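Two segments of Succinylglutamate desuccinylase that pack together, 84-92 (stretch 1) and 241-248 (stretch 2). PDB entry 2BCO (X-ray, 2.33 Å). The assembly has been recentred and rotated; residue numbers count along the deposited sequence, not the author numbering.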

# COMPACT_ATOMS: atom_id res chain seq x y z
N PHE A 84 -11.09 -10.03 -21.11
CA PHE A 84 -10.27 -8.97 -21.68
C PHE A 84 -8.89 -8.88 -21.02
O PHE A 84 -7.89 -8.56 -21.67
CB PHE A 84 -11.00 -7.63 -21.56
CG PHE A 84 -10.21 -6.46 -22.06
CD1 PHE A 84 -9.41 -5.72 -21.18
CD2 PHE A 84 -10.25 -6.09 -23.40
CE1 PHE A 84 -8.65 -4.63 -21.65
CE2 PHE A 84 -9.50 -5.01 -23.88
CZ PHE A 84 -8.70 -4.27 -23.00
N GLN A 85 -8.85 -9.16 -19.72
CA GLN A 85 -7.59 -9.12 -18.98
C GLN A 85 -7.05 -10.53 -18.86
O GLN A 85 -7.73 -11.44 -18.36
CB GLN A 85 -7.81 -8.53 -17.58
CG GLN A 85 -6.58 -8.59 -16.68
CD GLN A 85 -5.37 -7.89 -17.27
OE1 GLN A 85 -5.43 -6.71 -17.61
NE2 GLN A 85 -4.26 -8.62 -17.38
N LYS A 86 -5.83 -10.73 -19.34
CA LYS A 86 -5.20 -12.04 -19.29
C LYS A 86 -4.71 -12.27 -17.86
O LYS A 86 -4.05 -11.41 -17.26
CB LYS A 86 -4.04 -12.09 -20.28
CG LYS A 86 -3.23 -13.38 -20.25
CD LYS A 86 -2.00 -13.25 -21.14
CE LYS A 86 -0.96 -14.32 -20.84
NZ LYS A 86 -1.44 -15.68 -21.21
N VAL A 87 -5.03 -13.44 -17.30
CA VAL A 87 -4.61 -13.75 -15.94
C VAL A 87 -3.54 -14.82 -15.93
O VAL A 87 -3.75 -15.92 -16.44
CB VAL A 87 -5.80 -14.20 -15.09
CG1 VAL A 87 -5.34 -14.51 -13.68
CG2 VAL A 87 -6.85 -13.11 -15.06
N ASP A 88 -2.40 -14.50 -15.34
CA ASP A 88 -1.29 -15.44 -15.29
C ASP A 88 -0.78 -15.64 -13.86
O ASP A 88 -0.09 -16.61 -13.57
CB ASP A 88 -0.15 -14.93 -16.17
CG ASP A 88 0.78 -16.03 -16.60
OD1 ASP A 88 0.43 -16.76 -17.54
OD2 ASP A 88 1.86 -16.16 -15.98
N ALA A 89 -1.13 -14.73 -12.97
CA ALA A 89 -0.69 -14.84 -11.59
C ALA A 89 -1.89 -15.09 -10.69
O ALA A 89 -3.00 -14.65 -10.99
CB ALA A 89 0.02 -13.56 -11.16
N ARG A 90 -1.67 -15.80 -9.59
CA ARG A 90 -2.73 -16.07 -8.63
C ARG A 90 -2.86 -14.78 -7.83
O ARG A 90 -1.86 -14.24 -7.36
CB ARG A 90 -2.34 -17.25 -7.74
CG ARG A 90 -3.34 -17.57 -6.64
CD ARG A 90 -3.14 -18.99 -6.13
NE ARG A 90 -3.89 -19.25 -4.91
CZ ARG A 90 -3.39 -19.13 -3.68
NH1 ARG A 90 -2.13 -18.73 -3.51
NH2 ARG A 90 -4.14 -19.40 -2.63
N CYS A 91 -4.08 -14.26 -7.69
CA CYS A 91 -4.29 -13.01 -6.96
C CYS A 91 -5.37 -13.09 -5.90
O CYS A 91 -6.28 -13.92 -5.97
CB CYS A 91 -4.67 -11.89 -7.93
SG CYS A 91 -3.60 -11.66 -9.37
N LEU A 92 -5.27 -12.21 -4.92
CA LEU A 92 -6.26 -12.12 -3.86
C LEU A 92 -6.61 -10.64 -3.77
O LEU A 92 -5.82 -9.85 -3.24
CB LEU A 92 -5.69 -12.60 -2.52
CG LEU A 92 -6.73 -12.57 -1.38
CD1 LEU A 92 -7.81 -13.59 -1.67
CD2 LEU A 92 -6.08 -12.86 -0.04
N LEU A 241 0.34 -2.63 -13.37
CA LEU A 241 -0.33 -3.62 -12.53
C LEU A 241 -1.01 -4.68 -13.39
O LEU A 241 -1.04 -5.85 -13.03
CB LEU A 241 -1.35 -2.94 -11.61
CG LEU A 241 -2.17 -3.85 -10.68
CD1 LEU A 241 -1.25 -4.65 -9.76
CD2 LEU A 241 -3.09 -2.98 -9.87
N ARG A 242 -1.57 -4.28 -14.53
CA ARG A 242 -2.21 -5.26 -15.41
C ARG A 242 -1.14 -6.17 -16.01
O ARG A 242 -1.35 -7.38 -16.14
CB ARG A 242 -3.00 -4.56 -16.52
CG ARG A 242 -4.35 -4.00 -16.05
CD ARG A 242 -4.93 -2.97 -17.02
NE ARG A 242 -6.20 -2.43 -16.54
CZ ARG A 242 -7.38 -3.04 -16.69
NH1 ARG A 242 -7.46 -4.21 -17.32
NH2 ARG A 242 -8.47 -2.47 -16.20
N ASN A 243 0.01 -5.61 -16.36
CA ASN A 243 1.08 -6.40 -16.94
C ASN A 243 1.61 -7.41 -15.91
O ASN A 243 2.03 -8.50 -16.27
CB ASN A 243 2.24 -5.51 -17.40
CG ASN A 243 1.90 -4.70 -18.64
OD1 ASN A 243 1.02 -5.06 -19.42
ND2 ASN A 243 2.62 -3.60 -18.85
N LEU A 244 1.56 -7.03 -14.64
CA LEU A 244 2.05 -7.90 -13.57
C LEU A 244 1.15 -9.11 -13.37
O LEU A 244 1.65 -10.24 -13.23
CB LEU A 244 2.17 -7.10 -12.27
CG LEU A 244 2.72 -7.83 -11.03
CD1 LEU A 244 4.15 -8.28 -11.29
CD2 LEU A 244 2.66 -6.90 -9.81
N ILE A 245 -0.16 -8.89 -13.33
CA ILE A 245 -1.06 -10.01 -13.15
C ILE A 245 -1.07 -10.90 -14.41
O ILE A 245 -1.39 -12.08 -14.34
CB ILE A 245 -2.51 -9.53 -12.80
CG1 ILE A 245 -3.29 -9.21 -14.06
CG2 ILE A 245 -2.45 -8.28 -11.92
CD1 ILE A 245 -4.21 -10.32 -14.48
N ALA A 246 -0.69 -10.33 -15.55
CA ALA A 246 -0.65 -11.08 -16.80
C ALA A 246 0.75 -11.56 -17.19
O ALA A 246 0.91 -12.20 -18.22
CB ALA A 246 -1.24 -10.24 -17.94
N GLU A 247 1.74 -11.26 -16.36
CA GLU A 247 3.12 -11.66 -16.64
C GLU A 247 3.54 -11.26 -18.05
O GLU A 247 4.01 -12.10 -18.82
CB GLU A 247 3.29 -13.17 -16.47
CG GLU A 247 3.45 -13.64 -15.04
CD GLU A 247 4.72 -13.10 -14.40
OE1 GLU A 247 4.79 -11.87 -14.16
OE2 GLU A 247 5.64 -13.90 -14.13
N ALA A 248 3.38 -9.99 -18.39
CA ALA A 248 3.72 -9.51 -19.72
C ALA A 248 4.53 -8.22 -19.72
O ALA A 248 4.78 -7.61 -18.68
CB ALA A 248 2.45 -9.32 -20.54

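The contact sets an extended segment, which becomes a strand at Arg90, against the last turn of a helix. Beyond Ile245 the chain is leaving the helix by Glu247, which takes a positive phi (51°), and Ala248 N reaches back to Asn243 O at 2.9 Å, part of a Schellman motif. The carbonyl of Ile245 accepts no bond from within its own stretch, and the extended segment uses it. Asp88 N donates to Ile245 O at 2.8 Å and Ala89 N donates to the same Ile245 O at 3.0 Å, the first bond being the straighter (156° against 136°). Two successive amides converge on one oxygen where Asp88, with phi/psi of -127/-18, departs from the extended conformation of its neighbours. The backbones are close here: Asp88 CA lies 4.7 Å from Ala246 CA, whereas at the other end Gln85 CA and Arg242 CA are 7.5 Å apart.

That wider gap is filled by side chains. Gln85 points toward the helix and is buried, so its amide needs partners. Its OE1 accepts from Arg242 NH1 at 3.2 Å, lying at the edge of the guanidinium and near its plane, while Gln85 NE2 donates to Lys86 O at 2.8 Å. The amide thus links the helix to the backbone of the next residue in its own stretch, and the bend at chi2 and chi3 (58° and 56°) curls it back to do so. Arg242 leaves the helix with its CA-to-CB bond sideways to the other stretch, and its side chain, m at chi1 and t at chi2 and chi3, carries NH1 to Gln85 OE1; it has further partners elsewhere in the structure.

Ile245 has the largest area covered by the opposing stretch. Its CA-to-CB bond points sideways, but the end of the side chain comes nearer: Ile245 CD1 lies 3.9 Å from Val87 CG2 and only 3.0 Å from Lys86 O. Its chi2 of 99° lies between the wells. Cys91, pointing toward the helix, adds an apolar contact from Cys91 SG to Ile245 CB at 4.2 Å.

Ala246 allows close approach with a minimal side chain; Ala246 CB is 3.1 Å from Lys86 O and 3.5 Å from Gln85 NE2. At the margin, the carboxylate of Asp88 meets the aliphatic part of Glu247, with Asp88 OD2 3.1 Å from Glu247 CG, while the Glu247 carboxylate finds its partners elsewhere in the structure.

A carbonyl near the helix end, with no bond from its own stretch, anchors the loop, small or apolar residues pack beside it, and a buried amide is satisfied on both its polar atoms.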